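Local coordinates for putative ABC transporter, periplasmic binding protein, amino acid (Neisseria gonorrhoeae, PDB 2YJP) that binds L-cysteine and probably serves as the periplasmic solute receptor that hands it to an ABC transporter, at residues N124-P129 with E237-A242; P140-A145 with E286-E291. The protein carries 1 engineered substitution. All blocks are in the same frame, centred on the assembly; numbering follows the deposited sequence.

Contact 1: residues N124-P129 with E237-A242. With CYS (cysteine), chain D.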
loop_
_atom_site.group_PDB
_atom_site.type_symbol
_atom_site.label_atom_id
_atom_site.label_comp_id
_atom_site.label_asym_id
_atom_site.label_seq_id
_atom_site.Cartn_x
_atom_site.Cartn_y
_atom_site.Cartn_z
ATOM N N ASN A 124 1.642 0.546 2.622
ATOM C CA ASN A 124 0.347 0.846 1.981
ATOM C C ASN A 124 -0.778 -0.173 2.268
ATOM O O ASN A 124 -1.328 -0.797 1.338
ATOM C CB ASN A 124 0.574 1.059 0.454
ATOM C CG ASN A 124 -0.395 2.060 -0.144
ATOM O OD1 ASN A 124 -1.102 1.766 -1.125
ATOM N ND2 ASN A 124 -0.432 3.275 0.445
ATOM N N PHE A 125 -1.209 -0.216 3.526
ATOM C CA PHE A 125 -1.873 -1.361 4.113
ATOM C C PHE A 125 -3.380 -1.181 4.286
ATOM O O PHE A 125 -3.853 -0.362 5.121
ATOM C CB PHE A 125 -1.214 -1.650 5.477
ATOM C CG PHE A 125 -1.399 -3.049 5.985
ATOM C CD1 PHE A 125 -1.713 -4.103 5.143
ATOM C CD2 PHE A 125 -1.213 -3.313 7.350
ATOM C CE1 PHE A 125 -1.853 -5.402 5.670
ATOM C CE2 PHE A 125 -1.345 -4.576 7.872
ATOM C CZ PHE A 125 -1.645 -5.618 7.046
ATOM N N THR A 126 -4.155 -1.915 3.492
ATOM C CA THR A 126 -5.583 -1.720 3.520
ATOM C C THR A 126 -6.120 -2.381 4.787
ATOM O O THR A 126 -5.803 -3.531 5.092
ATOM C CB THR A 126 -6.261 -2.350 2.300
ATOM O OG1 THR A 126 -5.751 -1.749 1.087
ATOM C CG2 THR A 126 -7.817 -2.167 2.383
ATOM N N GLN A 127 -6.930 -1.634 5.513
ATOM C CA GLN A 127 -7.655 -2.140 6.670
ATOM C C GLN A 127 -8.833 -2.989 6.239
ATOM O O GLN A 127 -9.634 -2.562 5.396
ATOM C CB GLN A 127 -8.149 -0.954 7.482
ATOM C CG GLN A 127 -9.085 -1.362 8.607
ATOM C CD GLN A 127 -9.431 -0.224 9.561
ATOM O OE1 GLN A 127 -9.324 0.956 9.222
ATOM N NE2 GLN A 127 -9.865 -0.594 10.775
ATOM N N THR A 128 -8.888 -4.211 6.769
ATOM C CA THR A 128 -10.025 -5.116 6.590
ATOM C C THR A 128 -10.394 -5.729 7.942
ATOM O O THR A 128 -9.556 -5.808 8.826
ATOM C CB THR A 128 -9.739 -6.267 5.558
ATOM O OG1 THR A 128 -8.877 -7.277 6.131
ATOM C CG2 THR A 128 -9.121 -5.705 4.262
ATOM N N PRO A 129 -11.654 -6.186 8.091
ATOM C CA PRO A 129 -12.020 -6.862 9.334
ATOM C C PRO A 129 -11.142 -8.085 9.621
ATOM O O PRO A 129 -10.781 -8.291 10.800
ATOM C CB PRO A 129 -13.473 -7.292 9.092
ATOM C CG PRO A 129 -13.977 -6.349 7.982
ATOM C CD PRO A 129 -12.768 -6.119 7.122
ATOM N N GLU A 237 -11.762 1.243 0.257
ATOM C CA GLU A 237 -11.389 0.798 1.599
ATOM C C GLU A 237 -10.334 1.725 2.129
ATOM O O GLU A 237 -9.619 2.334 1.352
ATOM C CB GLU A 237 -10.820 -0.638 1.517
ATOM C CG GLU A 237 -11.954 -1.665 1.340
ATOM C CD GLU A 237 -11.477 -3.079 1.079
ATOM O OE1 GLU A 237 -10.629 -3.275 0.161
ATOM O OE2 GLU A 237 -11.965 -3.991 1.791
ATOM N N PHE A 238 -10.210 1.857 3.435
ATOM C CA PHE A 238 -9.119 2.667 3.973
ATOM C C PHE A 238 -7.784 1.995 4.034
ATOM O O PHE A 238 -7.709 0.796 4.264
ATOM C CB PHE A 238 -9.433 3.105 5.389
ATOM C CG PHE A 238 -10.562 4.043 5.496
ATOM C CD1 PHE A 238 -10.460 5.326 4.959
ATOM C CD2 PHE A 238 -11.710 3.674 6.180
ATOM C CE1 PHE A 238 -11.520 6.237 5.092
ATOM C CE2 PHE A 238 -12.785 4.549 6.330
ATOM C CZ PHE A 238 -12.714 5.843 5.771
ATOM N N ILE A 239 -6.743 2.799 3.874
ATOM C CA ILE A 239 -5.367 2.419 4.102
ATOM C C ILE A 239 -4.869 3.117 5.399
ATOM O O ILE A 239 -5.105 4.299 5.620
ATOM C CB ILE A 239 -4.497 2.811 2.888
ATOM C CG1 ILE A 239 -4.733 1.768 1.795
ATOM C CG2 ILE A 239 -3.035 2.882 3.281
ATOM C CD1 ILE A 239 -4.140 2.148 0.465
ATOM N N ALA A 240 -4.175 2.376 6.252
ATOM C CA ALA A 240 -3.933 2.839 7.629
ATOM C C ALA A 240 -2.641 2.265 8.097
ATOM O O ALA A 240 -2.264 1.252 7.581
ATOM C CB ALA A 240 -5.057 2.385 8.557
ATOM N N PRO A 241 -1.960 2.915 9.069
ATOM C CA PRO A 241 -0.786 2.283 9.688
ATOM C C PRO A 241 -1.233 1.114 10.544
ATOM O O PRO A 241 -2.392 1.072 10.977
ATOM C CB PRO A 241 -0.231 3.366 10.611
ATOM C CG PRO A 241 -0.981 4.694 10.230
ATOM C CD PRO A 241 -2.304 4.205 9.695
ATOM N N ALA A 242 -0.333 0.169 10.823
ATOM C CA ALA A 242 -0.696 -0.952 11.712
ATOM C C ALA A 242 0.399 -1.228 12.735
ATOM O O ALA A 242 1.586 -1.202 12.378
ATOM C CB ALA A 242 -1.015 -2.201 10.928
HETATM N N CYS D . -3.244 -1.842 -0.126
HETATM C CA CYS D . -3.461 -3.231 -0.590
HETATM C C CYS D . -3.283 -4.203 0.578
HETATM O O CYS D . -3.052 -3.742 1.737
HETATM C CB CYS D . -2.487 -3.620 -1.693
HETATM S SG CYS D . -0.747 -3.439 -1.260
HETATM O OXT CYS D . -3.388 -5.413 0.360
HETATM O O HOH W 1 -0.187 1.520 5.610
HETATM O O HOH W 2 -11.799 -0.083 5.047
#

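Contact 2: residues P140-A145 with E286-E291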
loop_
_atom_site.group_PDB
_atom_site.type_symbol
_atom_site.label_atom_id
_atom_site.label_comp_id
_atom_site.label_asym_id
_atom_site.label_seq_id
_atom_site.Cartn_x
_atom_site.Cartn_y
_atom_site.Cartn_z
ATOM N N PRO A 140 -6.866 5.892 9.576
ATOM C CA PRO A 140 -6.542 5.831 8.139
ATOM C C PRO A 140 -5.999 7.149 7.642
ATOM O O PRO A 140 -6.398 8.226 8.161
ATOM C CB PRO A 140 -7.864 5.516 7.455
ATOM C CG PRO A 140 -8.926 5.619 8.491
ATOM C CD PRO A 140 -8.304 5.826 9.862
ATOM N N TYR A 141 -5.096 7.063 6.655
ATOM C CA TYR A 141 -4.619 8.240 5.949
ATOM C C TYR A 141 -5.014 8.310 4.471
ATOM O O TYR A 141 -4.996 9.393 3.887
ATOM C CB TYR A 141 -3.105 8.425 6.127
ATOM C CG TYR A 141 -2.273 7.286 5.681
ATOM C CD1 TYR A 141 -1.944 6.275 6.573
ATOM C CD2 TYR A 141 -1.773 7.202 4.369
ATOM C CE1 TYR A 141 -1.173 5.224 6.205
ATOM C CE2 TYR A 141 -0.945 6.128 3.979
ATOM C CZ TYR A 141 -0.672 5.127 4.915
ATOM O OH TYR A 141 0.127 4.035 4.600
ATOM N N MET A 142 -5.387 7.175 3.879
ATOM C CA MET A 142 -5.893 7.191 2.500
ATOM C C MET A 142 -6.968 6.135 2.229
ATOM O O MET A 142 -7.264 5.306 3.094
ATOM C CB MET A 142 -4.758 7.151 1.479
ATOM C CG MET A 142 -4.242 5.802 1.091
ATOM S SD MET A 142 -2.971 5.891 -0.219
ATOM C CE MET A 142 -3.902 5.320 -1.629
ATOM N N LYS A 143 -7.575 6.213 1.053
ATOM C CA LYS A 143 -8.578 5.237 0.618
ATOM C C LYS A 143 -8.232 4.747 -0.781
ATOM O O LYS A 143 -7.577 5.467 -1.517
ATOM C CB LYS A 143 -10.012 5.799 0.612
ATOM C CG LYS A 143 -10.123 7.238 0.741
ATOM C CD LYS A 143 -11.461 7.762 0.340
ATOM C CE LYS A 143 -11.691 9.136 0.982
ATOM N NZ LYS A 143 -12.275 10.079 0.060
ATOM N N VAL A 144 -8.694 3.545 -1.121
ATOM C CA VAL A 144 -8.428 2.966 -2.384
ATOM C C VAL A 144 -9.429 1.835 -2.701
ATOM O O VAL A 144 -9.939 1.147 -1.833
ATOM C CB VAL A 144 -6.885 2.524 -2.463
ATOM C CG1 VAL A 144 -6.641 1.213 -2.034
ATOM C CG2 VAL A 144 -6.465 2.444 -3.819
ATOM N N ALA A 145 -9.709 1.672 -3.981
ATOM C CA ALA A 145 -10.547 0.607 -4.491
ATOM C C ALA A 145 -9.627 -0.262 -5.357
ATOM O O ALA A 145 -8.547 0.197 -5.758
ATOM C CB ALA A 145 -11.669 1.198 -5.336
ATOM N N GLU A 286 -9.171 14.747 -2.508
ATOM C CA GLU A 286 -10.199 14.211 -1.633
ATOM C C GLU A 286 -10.660 12.826 -2.038
ATOM O O GLU A 286 -11.335 12.189 -1.261
ATOM C CB GLU A 286 -11.428 15.149 -1.441
ATOM C CG GLU A 286 -11.899 16.024 -2.613
ATOM C CD GLU A 286 -10.849 17.014 -3.164
ATOM O OE1 GLU A 286 -9.736 17.019 -2.697
ATOM O OE2 GLU A 286 -11.118 17.811 -4.081
ATOM N N ALA A 287 -10.310 12.373 -3.243
ATOM C CA ALA A 287 -10.558 10.982 -3.639
ATOM C C ALA A 287 -9.495 10.053 -3.064
ATOM O O ALA A 287 -9.748 8.868 -2.941
ATOM C CB ALA A 287 -10.646 10.813 -5.181
ATOM N N LEU A 288 -8.327 10.561 -2.697
ATOM C CA LEU A 288 -7.289 9.668 -2.197
ATOM C C LEU A 288 -7.135 9.794 -0.700
ATOM O O LEU A 288 -6.941 8.814 -0.008
ATOM C CB LEU A 288 -5.936 9.944 -2.856
ATOM C CG LEU A 288 -5.654 9.362 -4.230
ATOM C CD1 LEU A 288 -4.694 10.226 -5.057
ATOM C CD2 LEU A 288 -5.097 7.966 -4.164
ATOM N N LEU A 289 -7.208 11.016 -0.187
ATOM C CA LEU A 289 -6.862 11.221 1.220
ATOM C C LEU A 289 -8.069 10.917 2.092
ATOM O O LEU A 289 -9.198 11.196 1.722
ATOM C CB LEU A 289 -6.367 12.658 1.459
ATOM C CG LEU A 289 -5.094 13.081 0.684
ATOM C CD1 LEU A 289 -4.737 14.567 0.893
ATOM C CD2 LEU A 289 -3.937 12.204 1.038
ATOM N N ALA A 290 -7.809 10.291 3.229
ATOM C CA ALA A 290 -8.811 10.019 4.235
ATOM C C ALA A 290 -9.120 11.301 5.002
ATOM O O ALA A 290 -8.204 12.020 5.425
ATOM C CB ALA A 290 -8.315 8.940 5.216
ATOM N N GLU A 291 -10.405 11.580 5.182
ATOM C CA GLU A 291 -10.788 12.557 6.178
ATOM C C GLU A 291 -10.579 11.846 7.505
ATOM O O GLU A 291 -9.860 12.334 8.361
ATOM C CB GLU A 291 -12.264 13.029 6.001
#

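Contact 1: residues N124-P129 with E237-A242
Thr-126 and Ile-239 sit opposite each other in a single antiparallel bridge of the non-hydrogen-bonded kind, their CA atoms 4.2 Å apart. The flanking residues supply the bonds: Ala-240 N donates to Phe-125 O at 3.0 Å and Gln-127 N to Phe-238 O at 2.8 Å. The two segments run at a steep angle to each other, in keeping with a single bridge.

Packing is tight on the buried side. The end of branched Ile-239, CD1, lies against the Asn-124 amide, 3.5 Å from OD1, while that amide is held by Lys-65 and Asp-81. Phe-125 has CG anti to its backbone N (chi1 -158°), which carries the ring away from the bridge; Ala-242 CB sits at the edge of the ring, in its plane, nearest CD2, and the small alanine suits this close approach. Another edge, at CD1, comes near the cysteine O. A water joins Phe-125 N to Ala-240 O.

Toward solvent the contact is looser. Gln-127 and Glu-237 are partly exposed, and Gln-127 meets Phe-238 chiefly through its backbone. A second water accepts from Phe-238 N but reaches Gln-127 O only weakly. The one close touch here is Glu-237 CB on Thr-126 CG2, 3.5 Å.

The bridged loop presents polar groups to the bound cysteine. Asn-124 O (2.6 Å) and Thr-126 OG1 (2.8 Å) accept from its amino N, and Thr-126 N gives a nearly straight bond (177°) to its carboxylate O. These bonds address groups common to alpha-amino acids, so selection of the thiol probably rests on other parts of the pocket.

Contact 2: residues P140-A145 with E286-E291
Met-142 and Leu-289 face each other as a lone antiparallel bridge, CA atoms 4.3 Å apart, between the start of strand 142-151 and the chain's C-terminal tail.

Two backbone hydrogen bonds flank the pair. Lys-143 N donates to Leu-288 O at 2.9 Å. Ala-290 N reaches Tyr-141 O at 3.0 Å; the bond is straight at the hydrogen (176°), yet the donor stands well above the carbonyl plane and misses the lone pairs.

Lysine side chains add bonds to backbone carbonyls. The long chain of Lys-143 runs past Leu-288 O and bends at its end, bringing NZ to Glu-286 O at 2.7 Å, in the carbonyl plane, as a charge-assisted hydrogen bond. Lysine suits this place: its methylenes pass along the turn, and the ammonium would probably be stabilised by the carbonyl end of the short helix 285-288. Lys-262 hydrogen-bonds both Pro-140 O and Glu-291 O, spanning the two segments.

Apolar contacts are small. The flexible side chain of Met-142 lies alongside Leu-288, pointing the same way, with CE 3.9 Å from CD2. Compact Ala-290 fits its CB against Pro-140 CB, and also touches Pro-140 O and Tyr-141 C.

On the strand's other flank two of its residues, Tyr-141 and Met-142, stand across from the single Ile-239, which makes a classic beta bulge; a C-terminal tail thus pairs as one bridge with a bulged strand of the mixed sheet.

From the N terminus the four segments come in the order 124-129, 140-145, 237-242, 286-291, so the contacts alternate and their loops cross. Contact 1 closes a loop of 107 residues, taking in much of the mixed sheet; contact 2 closes one of 140 residues and brings the C terminus back to that sheet. The two meet where strands 142-151 and 237-244 run as antiparallel neighbours: Ile-239 N lies 2.7 Å from Met-142 O, a probable hydrogen bond, and Phe-238 packs on Pro-140. The structural order is therefore ligand loop, strand 237-244, strand 142-151 and C-terminal tail, each joined to the next.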